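Local coordinates for protein probable CoA-transferase alpha subunit (Rhodococcus jostii, PDB 6COJ) that binds a bulky ring-bearing acyl-CoA thioester and is probably the alpha subunit of a CoA-transferase-family enzyme, at residues G33-I38 and T63-G68; G123-A128 and D203-A208; H190-Y195 and L237-V242. The protein carries 1 engineered substitution. All coordinates share one frame; numbering follows the deposited sequence.

Contact 1: G33-I38 and T63-G68; sequences GMTIGI and TVVTYG
Strands 35-38 and 62-65 lie side by side as the two strands of a beta-alpha-beta unit, with helix 48-56 as the crossover between them. They are neighbours in the seven-stranded parallel sheet of this Rossmann-like CoA-transferase fold. The axes of the short strand segments make an angle of 28°.

Four backbone bonds alternate between the strands in the parallel pattern. Thr63 N gives to Met34 O in the plane of that carbonyl. Ile36 N gives to Thr63 O at 2.8 Å, nearly along the C=O axis. Val65 N then reaches Ile36 O at 2.9 Å, from above the carbonyl plane. Ile38 N closes the series on Val65 O, again close to the C=O axis.

Thr35 and Thr63 point the same way from one face of the sheet. In Thr35, CB lies 4.0 Å from Thr63 O. Its OG1 is anti to the carbonyl carbon (chi1 -64°) and runs alongside Thr63, 3.6 Å from Thr63 CB. Its CG2 is anti to the backbone N; it lies near Thr63 O and leans obliquely across to Val65 CG2, at 4.1 Å. An alanine here would lose OG1 and CG2, and would probably loosen the packing against the flank of Thr63 and the methyl of Val65. Gly37 has no side chain on this face. On the other face Ile38 CD1 crosses to Val64 CG1 at 3.9 Å.

Thr35 N is held by Asp178 on the next strand, 177-184. Thr66 OG1 bonds to Asp71 at the start of helix 70-77.

Past the last direct bond a water links the two segments: it donates to Ile38 O at 2.7 Å and accepts from Tyr67 N at 2.9 Å.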
loop_
_atom_site.group_PDB
_atom_site.type_symbol
_atom_site.label_atom_id
_atom_site.label_comp_id
_atom_site.label_asym_id
_atom_site.label_seq_id
_atom_site.Cartn_x
_atom_site.Cartn_y
_atom_site.Cartn_z
ATOM N N GLY A 33 22.291 -21.434 0.932
ATOM C CA GLY A 33 21.695 -21.176 2.225
ATOM C C GLY A 33 20.936 -19.876 2.334
ATOM O O GLY A 33 20.329 -19.624 3.382
ATOM N N MET A 34 20.938 -19.047 1.293
ATOM C CA MET A 34 20.239 -17.773 1.360
ATOM C C MET A 34 18.734 -17.976 1.339
ATOM O O MET A 34 18.217 -18.968 0.811
ATOM C CB MET A 34 20.607 -16.894 0.169
ATOM C CG MET A 34 21.830 -16.060 0.396
ATOM S SD MET A 34 22.091 -15.003 -1.029
ATOM C CE MET A 34 23.484 -14.030 -0.464
ATOM N N THR A 35 18.034 -17.013 1.928
ATOM C CA THR A 35 16.608 -16.838 1.702
ATOM C C THR A 35 16.443 -15.869 0.535
ATOM O O THR A 35 16.918 -14.726 0.599
ATOM C CB THR A 35 15.950 -16.298 2.969
ATOM O OG1 THR A 35 16.064 -17.273 4.008
ATOM C CG2 THR A 35 14.481 -16.007 2.728
ATOM N N ILE A 36 15.806 -16.332 -0.542
ATOM C CA ILE A 36 15.670 -15.553 -1.767
ATOM C C ILE A 36 14.193 -15.406 -2.100
ATOM O O ILE A 36 13.458 -16.401 -2.149
ATOM C CB ILE A 36 16.431 -16.203 -2.937
ATOM C CG1 ILE A 36 17.909 -16.351 -2.569
ATOM C CG2 ILE A 36 16.260 -15.379 -4.222
ATOM C CD1 ILE A 36 18.772 -16.887 -3.699
ATOM N N GLY A 37 13.767 -14.168 -2.338
ATOM C CA GLY A 37 12.427 -13.908 -2.824
ATOM C C GLY A 37 12.466 -13.806 -4.339
ATOM O O GLY A 37 13.380 -13.214 -4.908
ATOM N N ILE A 38 11.474 -14.401 -4.990
ATOM C CA ILE A 38 11.386 -14.368 -6.445
ATOM C C ILE A 38 10.090 -13.671 -6.834
ATOM O O ILE A 38 9.007 -14.058 -6.373
ATOM C CB ILE A 38 11.475 -15.777 -7.058
ATOM C CG1 ILE A 38 12.748 -16.471 -6.580
ATOM C CG2 ILE A 38 11.445 -15.669 -8.577
ATOM C CD1 ILE A 38 12.907 -17.877 -7.099
ATOM N N THR A 63 16.218 -21.137 0.719
ATOM C CA THR A 63 14.880 -20.927 1.239
ATOM C C THR A 63 14.233 -19.923 0.296
ATOM O O THR A 63 14.762 -18.824 0.112
ATOM C CB THR A 63 14.952 -20.384 2.667
ATOM O OG1 THR A 63 15.504 -21.391 3.528
ATOM C CG2 THR A 63 13.567 -20.012 3.178
ATOM N N VAL A 64 13.138 -20.314 -0.347
ATOM C CA VAL A 64 12.526 -19.516 -1.409
ATOM C C VAL A 64 11.204 -18.946 -0.916
ATOM O O VAL A 64 10.381 -19.674 -0.345
ATOM C CB VAL A 64 12.332 -20.335 -2.699
ATOM C CG1 VAL A 64 11.714 -19.462 -3.785
ATOM C CG2 VAL A 64 13.660 -20.869 -3.179
ATOM N N VAL A 65 11.002 -17.649 -1.148
ATOM C CA VAL A 65 9.750 -16.953 -0.841
ATOM C C VAL A 65 9.172 -16.500 -2.173
ATOM O O VAL A 65 9.825 -15.743 -2.902
ATOM C CB VAL A 65 9.984 -15.742 0.078
ATOM C CG1 VAL A 65 8.673 -15.027 0.350
ATOM C CG2 VAL A 65 10.636 -16.176 1.385
ATOM N N THR A 66 7.968 -16.963 -2.505
ATOM C CA THR A 66 7.482 -16.695 -3.855
ATOM C C THR A 66 5.983 -16.936 -3.947
ATOM O O THR A 66 5.412 -17.708 -3.174
ATOM C CB THR A 66 8.213 -17.587 -4.870
ATOM O OG1 THR A 66 7.854 -17.183 -6.200
ATOM C CG2 THR A 66 7.859 -19.066 -4.662
ATOM N N TYR A 67 5.358 -16.252 -4.901
ATOM C CA TYR A 67 4.080 -16.684 -5.456
ATOM C C TYR A 67 4.451 -17.631 -6.584
ATOM O O TYR A 67 4.779 -17.199 -7.691
ATOM C CB TYR A 67 3.299 -15.485 -5.971
ATOM C CG TYR A 67 2.693 -14.616 -4.892
ATOM C CD1 TYR A 67 1.702 -15.114 -4.041
ATOM C CD2 TYR A 67 3.094 -13.290 -4.730
ATOM C CE1 TYR A 67 1.115 -14.295 -3.068
ATOM C CE2 TYR A 67 2.508 -12.469 -3.768
ATOM C CZ TYR A 67 1.523 -12.980 -2.942
ATOM O OH TYR A 67 0.946 -12.140 -2.006
ATOM N N GLY A 68 4.429 -18.930 -6.291
ATOM C CA GLY A 68 5.203 -19.881 -7.076
ATOM C C GLY A 68 4.642 -20.211 -8.448
ATOM O O GLY A 68 3.434 -20.277 -8.672
HETATM O O HOH W 1 18.175 -21.976 3.285
HETATM O O HOH W 2 6.313 -13.942 -6.418
#

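Contact 2: G123-A128 and D203-A208; sequences GLEAAA and DDLYCA
The axes of helix segments 123-128 and 203-208 approach to 8.4 Å and cross at 46°, with the CA atoms of Ala128 and Ala208 only 4.8 Å apart.

Leu124 does most of the reaching. Its CG is anti to the carbonyl carbon (chi1 -66°), toward helix 203-208, and chi2 then sets the methyls against Tyr206. CD1 sits almost over the ring centre, 3.7 Å from the centroid of Tyr206 and 9° off the normal: a CH-pi contact on the face. Leu124 CD2 lies past the ring's rim, nearest Tyr206 CD1 at 4.0 Å. Nearer the backbone, Leu124 CB meets Leu205 CB.

This is helix-to-helix packing within the alpha/beta fold. Helix 203-208 lies against strand 177-184, where Tyr206 touches Leu177, whereas Glu125 and Ala126 of helix 117-128 touch Leu134 of strand 133-136.

Glu125 CB points away, but CG comes within 4.0 Å of Leu205 CD1, so the aliphatic part of the chain does the touching. At the C-terminal ends the helices pack tightly through small residues, Ala128 CB and Ala208 CB being 3.6 Å apart. Just beyond, one water donates to both Ala128 O and Ala208 O, at 2.8 Å each.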
loop_
_atom_site.group_PDB
_atom_site.type_symbol
_atom_site.label_atom_id
_atom_site.label_comp_id
_atom_site.label_asym_id
_atom_site.label_seq_id
_atom_site.Cartn_x
_atom_site.Cartn_y
_atom_site.Cartn_z
ATOM N N GLY A 123 3.686 -10.318 4.847
ATOM C CA GLY A 123 5.026 -10.553 5.361
ATOM C C GLY A 123 6.082 -9.714 4.668
ATOM O O GLY A 123 7.040 -9.259 5.300
ATOM N N LEU A 124 5.930 -9.508 3.358
ATOM C CA LEU A 124 6.872 -8.651 2.642
ATOM C C LEU A 124 6.727 -7.203 3.081
ATOM O O LEU A 124 7.728 -6.500 3.243
ATOM C CB LEU A 124 6.668 -8.773 1.133
ATOM C CG LEU A 124 6.998 -10.130 0.513
ATOM C CD1 LEU A 124 6.538 -10.144 -0.937
ATOM C CD2 LEU A 124 8.498 -10.404 0.594
ATOM N N GLU A 125 5.490 -6.752 3.305
ATOM C CA GLU A 125 5.270 -5.402 3.809
ATOM C C GLU A 125 5.897 -5.212 5.187
ATOM O O GLU A 125 6.449 -4.143 5.484
ATOM C CB GLU A 125 3.770 -5.104 3.846
ATOM C CG GLU A 125 3.181 -4.766 2.490
ATOM C CD GLU A 125 1.660 -4.645 2.513
ATOM O OE1 GLU A 125 1.025 -5.206 3.431
ATOM O OE2 GLU A 125 1.110 -3.981 1.609
ATOM N N ALA A 126 5.805 -6.222 6.050
ATOM C CA ALA A 126 6.430 -6.108 7.364
ATOM C C ALA A 126 7.940 -5.946 7.230
ATOM O O ALA A 126 8.542 -5.058 7.848
ATOM C CB ALA A 126 6.070 -7.312 8.240
ATOM N N ALA A 127 8.568 -6.778 6.395
ATOM C CA ALA A 127 10.000 -6.651 6.165
ATOM C C ALA A 127 10.354 -5.291 5.573
ATOM O O ALA A 127 11.345 -4.675 5.983
ATOM C CB ALA A 127 10.479 -7.778 5.248
ATOM N N ALA A 128 9.570 -4.817 4.592
ATOM C CA ALA A 128 9.852 -3.525 3.962
ATOM C C ALA A 128 9.878 -2.403 4.994
ATOM O O ALA A 128 10.668 -1.457 4.872
ATOM C CB ALA A 128 8.795 -3.216 2.906
ATOM N N ASP A 203 6.743 -6.831 -7.078
ATOM C CA ASP A 203 8.197 -6.814 -7.238
ATOM C C ASP A 203 8.844 -5.708 -6.420
ATOM O O ASP A 203 9.986 -5.869 -5.959
ATOM C CB ASP A 203 8.581 -6.687 -8.711
ATOM C CG ASP A 203 8.308 -7.953 -9.500
ATOM O OD1 ASP A 203 7.837 -8.942 -8.900
ATOM O OD2 ASP A 203 8.567 -7.955 -10.725
ATOM N N ASP A 204 8.144 -4.588 -6.237
ATOM C CA ASP A 204 8.655 -3.544 -5.355
ATOM C C ASP A 204 8.788 -4.049 -3.924
ATOM O O ASP A 204 9.778 -3.754 -3.245
ATOM C CB ASP A 204 7.746 -2.311 -5.417
ATOM C CG ASP A 204 6.292 -2.641 -5.108
ATOM O OD1 ASP A 204 5.801 -3.700 -5.540
ATOM O OD2 ASP A 204 5.615 -1.831 -4.436
ATOM N N LEU A 205 7.799 -4.811 -3.446
ATOM C CA LEU A 205 7.865 -5.336 -2.085
ATOM C C LEU A 205 9.002 -6.339 -1.919
ATOM O O LEU A 205 9.685 -6.345 -0.889
ATOM C CB LEU A 205 6.539 -5.989 -1.700
ATOM C CG LEU A 205 5.309 -5.083 -1.662
ATOM C CD1 LEU A 205 4.067 -5.861 -1.252
ATOM C CD2 LEU A 205 5.559 -3.946 -0.701
ATOM N N TYR A 206 9.222 -7.199 -2.914
ATOM C CA TYR A 206 10.340 -8.134 -2.828
ATOM C C TYR A 206 11.657 -7.385 -2.701
ATOM O O TYR A 206 12.501 -7.723 -1.866
ATOM C CB TYR A 206 10.358 -9.067 -4.042
ATOM C CG TYR A 206 9.401 -10.238 -3.950
ATOM C CD1 TYR A 206 9.675 -11.307 -3.108
ATOM C CD2 TYR A 206 8.226 -10.272 -4.692
ATOM C CE1 TYR A 206 8.809 -12.390 -3.016
ATOM C CE2 TYR A 206 7.348 -11.346 -4.607
ATOM C CZ TYR A 206 7.651 -12.394 -3.760
ATOM O OH TYR A 206 6.798 -13.460 -3.666
ATOM N N CYS A 207 11.847 -6.344 -3.511
ATOM C CA CYS A 207 13.080 -5.573 -3.401
ATOM C C CYS A 207 13.184 -4.888 -2.047
ATOM O O CYS A 207 14.252 -4.901 -1.419
ATOM C CB CYS A 207 13.165 -4.545 -4.526
ATOM S SG CYS A 207 13.509 -5.298 -6.128
ATOM N N ALA A 208 12.080 -4.306 -1.571
ATOM C CA ALA A 208 12.106 -3.588 -0.299
ATOM C C ALA A 208 12.365 -4.516 0.881
ATOM O O ALA A 208 12.852 -4.062 1.921
ATOM C CB ALA A 208 10.797 -2.816 -0.100
HETATM O O HOH W 3 12.773 -1.508 3.042
#

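Contact 3: H190-Y195 and L237-V242; sequences HGNAAY and LNRMMV
Gly191 has a positive phi of 103°, and the other segment presses on it where a side chain would start. Val242 CB lies 3.7 Å from Gly191 CA, so any CB on Gly191 would run into Val242. Val242 CG2, anti to the carbonyl carbon, rests 3.3 Å from Gly191 O.

Next along, Ala193 and Leu237 form an antiparallel hydrogen-bonded pair. Ala193 N gives to Leu237 O at 3.1 Å, and Leu237 N returns a straighter but longer bond to Ala193 O at 3.3 Å. Both donors stand above the carbonyl planes. The two CB atoms meet on the same face.

After this pair 237-242 turns away. Asn238 OD1 accepts from Met240 N in an Asx turn, and Asn238 O takes Met241 N. A water joins the segments here: it donates to Asn192 OD1 at 2.7 Å and accepts from Arg239 N at 3.0 Å.

The Arg239 chain runs alongside both His190 and Asn192. Its CD touches His190 CB at 3.4 Å, and its CG lies 3.6 Å from Asn192 ND2. The Asn192 amide stands nearly upright to the guanidinium, with planes 86° apart. Asn192 ND2 bonds to Asp188 and to an acidic side chain of another protein's chain. Arg239 NE makes a salt bridge with an acidic side chain of that chain, while NH1 and NH2 bond to its backbone.

The Ala193-Leu237 pair belongs to the small antiparallel sheet of 186-187, 193-194 and 235-237: Ala193 and Leu237 rest on Leu184 of strand 177-184, and Asn192 and Ala194 touch Leu226 of helix 223-229.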
loop_
_atom_site.group_PDB
_atom_site.type_symbol
_atom_site.label_atom_id
_atom_site.label_comp_id
_atom_site.label_asym_id
_atom_site.label_seq_id
_atom_site.Cartn_x
_atom_site.Cartn_y
_atom_site.Cartn_z
ATOM N N HIS A 190 20.955 2.442 -13.257
ATOM C CA HIS A 190 21.017 2.727 -11.833
ATOM C C HIS A 190 19.956 1.987 -11.035
ATOM O O HIS A 190 19.939 2.100 -9.806
ATOM C CB HIS A 190 20.861 4.231 -11.589
ATOM C CG HIS A 190 21.717 5.089 -12.465
ATOM N ND1 HIS A 190 23.095 5.073 -12.415
ATOM C CD2 HIS A 190 21.384 6.010 -13.398
ATOM C CE1 HIS A 190 23.573 5.934 -13.297
ATOM N NE2 HIS A 190 22.554 6.522 -13.901
ATOM N N GLY A 191 19.050 1.269 -11.696
ATOM C CA GLY A 191 18.019 0.536 -11.000
ATOM C C GLY A 191 16.640 1.170 -11.007
ATOM O O GLY A 191 15.702 0.546 -10.500
ATOM N N ASN A 192 16.477 2.391 -11.519
ATOM C CA ASN A 192 15.124 2.858 -11.772
ATOM C C ASN A 192 14.481 1.926 -12.786
ATOM O O ASN A 192 15.113 1.560 -13.782
ATOM C CB ASN A 192 15.155 4.290 -12.287
ATOM C CG ASN A 192 15.732 5.252 -11.285
ATOM O OD1 ASN A 192 15.262 5.353 -10.139
ATOM N ND2 ASN A 192 16.786 5.957 -11.694
ATOM N N ALA A 193 13.251 1.492 -12.512
ATOM C CA ALA A 193 12.672 0.462 -13.369
ATOM C C ALA A 193 11.152 0.514 -13.342
ATOM O O ALA A 193 10.537 0.950 -12.355
ATOM C CB ALA A 193 13.169 -0.946 -13.020
ATOM N N ALA A 194 10.555 0.040 -14.435
ATOM C CA ALA A 194 9.122 0.142 -14.641
ATOM C C ALA A 194 8.553 -1.172 -15.151
ATOM O O ALA A 194 9.231 -1.953 -15.837
ATOM C CB ALA A 194 8.769 1.241 -15.643
ATOM N N TYR A 195 7.287 -1.400 -14.828
ATOM C CA TYR A 195 6.487 -2.405 -15.501
ATOM C C TYR A 195 5.594 -1.740 -16.541
ATOM O O TYR A 195 5.222 -0.567 -16.426
ATOM C CB TYR A 195 5.627 -3.197 -14.510
ATOM C CG TYR A 195 4.421 -2.455 -13.961
ATOM C CD1 TYR A 195 4.558 -1.541 -12.925
ATOM C CD2 TYR A 195 3.143 -2.681 -14.476
ATOM C CE1 TYR A 195 3.445 -0.862 -12.404
ATOM C CE2 TYR A 195 2.037 -2.008 -13.976
ATOM C CZ TYR A 195 2.190 -1.098 -12.939
ATOM O OH TYR A 195 1.081 -0.454 -12.434
ATOM N N LEU A 237 10.458 0.781 -9.109
ATOM C CA LEU A 237 11.739 0.700 -8.419
ATOM C C LEU A 237 12.493 2.011 -8.579
ATOM O O LEU A 237 12.578 2.556 -9.688
ATOM C CB LEU A 237 12.604 -0.438 -8.961
ATOM C CG LEU A 237 12.005 -1.852 -8.980
ATOM C CD1 LEU A 237 13.063 -2.888 -9.351
ATOM C CD2 LEU A 237 11.374 -2.229 -7.660
ATOM N N ASN A 238 13.048 2.501 -7.479
ATOM C CA ASN A 238 13.978 3.619 -7.490
ATOM C C ASN A 238 15.376 3.104 -7.143
ATOM O O ASN A 238 15.568 1.914 -6.875
ATOM C CB ASN A 238 13.473 4.758 -6.587
ATOM C CG ASN A 238 13.419 4.374 -5.117
ATOM O OD1 ASN A 238 14.346 3.758 -4.590
ATOM N ND2 ASN A 238 12.325 4.723 -4.457
ATOM N N ARG A 239 16.362 4.005 -7.144
ATOM C CA ARG A 239 17.748 3.554 -7.032
ATOM C C ARG A 239 18.056 2.927 -5.679
ATOM O O ARG A 239 18.997 2.130 -5.590
ATOM C CB ARG A 239 18.726 4.699 -7.315
ATOM C CG ARG A 239 18.778 5.128 -8.763
ATOM C CD ARG A 239 19.870 6.183 -9.003
ATOM N NE ARG A 239 19.514 7.489 -8.439
ATOM C CZ ARG A 239 20.072 8.030 -7.362
ATOM N NH1 ARG A 239 21.031 7.388 -6.700
ATOM N NH2 ARG A 239 19.662 9.223 -6.944
ATOM N N MET A 240 17.296 3.259 -4.630
ATOM C CA MET A 240 17.522 2.686 -3.305
ATOM C C MET A 240 16.994 1.278 -3.178
ATOM O O MET A 240 17.077 0.702 -2.084
ATOM C CB MET A 240 16.784 3.486 -2.239
ATOM C CG MET A 240 17.012 4.930 -2.304
ATOM S SD MET A 240 16.420 5.701 -0.821
ATOM C CE MET A 240 14.665 5.758 -1.095
ATOM N N MET A 241 16.399 0.736 -4.233
ATOM C CA MET A 241 15.761 -0.570 -4.169
ATOM C C MET A 241 16.462 -1.631 -4.999
ATOM O O MET A 241 15.963 -2.763 -5.067
ATOM C CB MET A 241 14.303 -0.449 -4.620
ATOM C CG MET A 241 13.502 0.520 -3.766
ATOM S SD MET A 241 11.897 0.984 -4.456
ATOM C CE MET A 241 10.972 -0.537 -4.268
ATOM N N VAL A 242 17.595 -1.309 -5.627
ATOM C CA VAL A 242 18.237 -2.185 -6.602
ATOM C C VAL A 242 19.743 -2.141 -6.405
ATOM O O VAL A 242 20.332 -1.068 -6.245
ATOM C CB VAL A 242 17.887 -1.737 -8.036
ATOM C CG1 VAL A 242 18.681 -2.557 -9.063
ATOM C CG2 VAL A 242 16.397 -1.851 -8.278
HETATM O O HOH W 4 15.686 6.795 -7.868
#

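Contact 1 lies deepest, in the parallel sheet near the centre of the chain. Contact 2 is partly buried between two helices. Contact 3 is buried but farther out, and more of its residues meet other chains. No element is shared. Contact 1 rests on backbone bonds, contact 2 on apolar packing without a direct hydrogen bond between its segments, and contact 3 on a short antiparallel pair and a tightly packed glycine; a water bridges the segments in all three. Helix 203-208 links them. On one side Tyr206 OH packs 3.3 Å from Thr66 CA of contact 1. On the other, Cys207 CB lies 3.4 Å from Met241 O of contact 3. Contacts 1 and 3 do not touch.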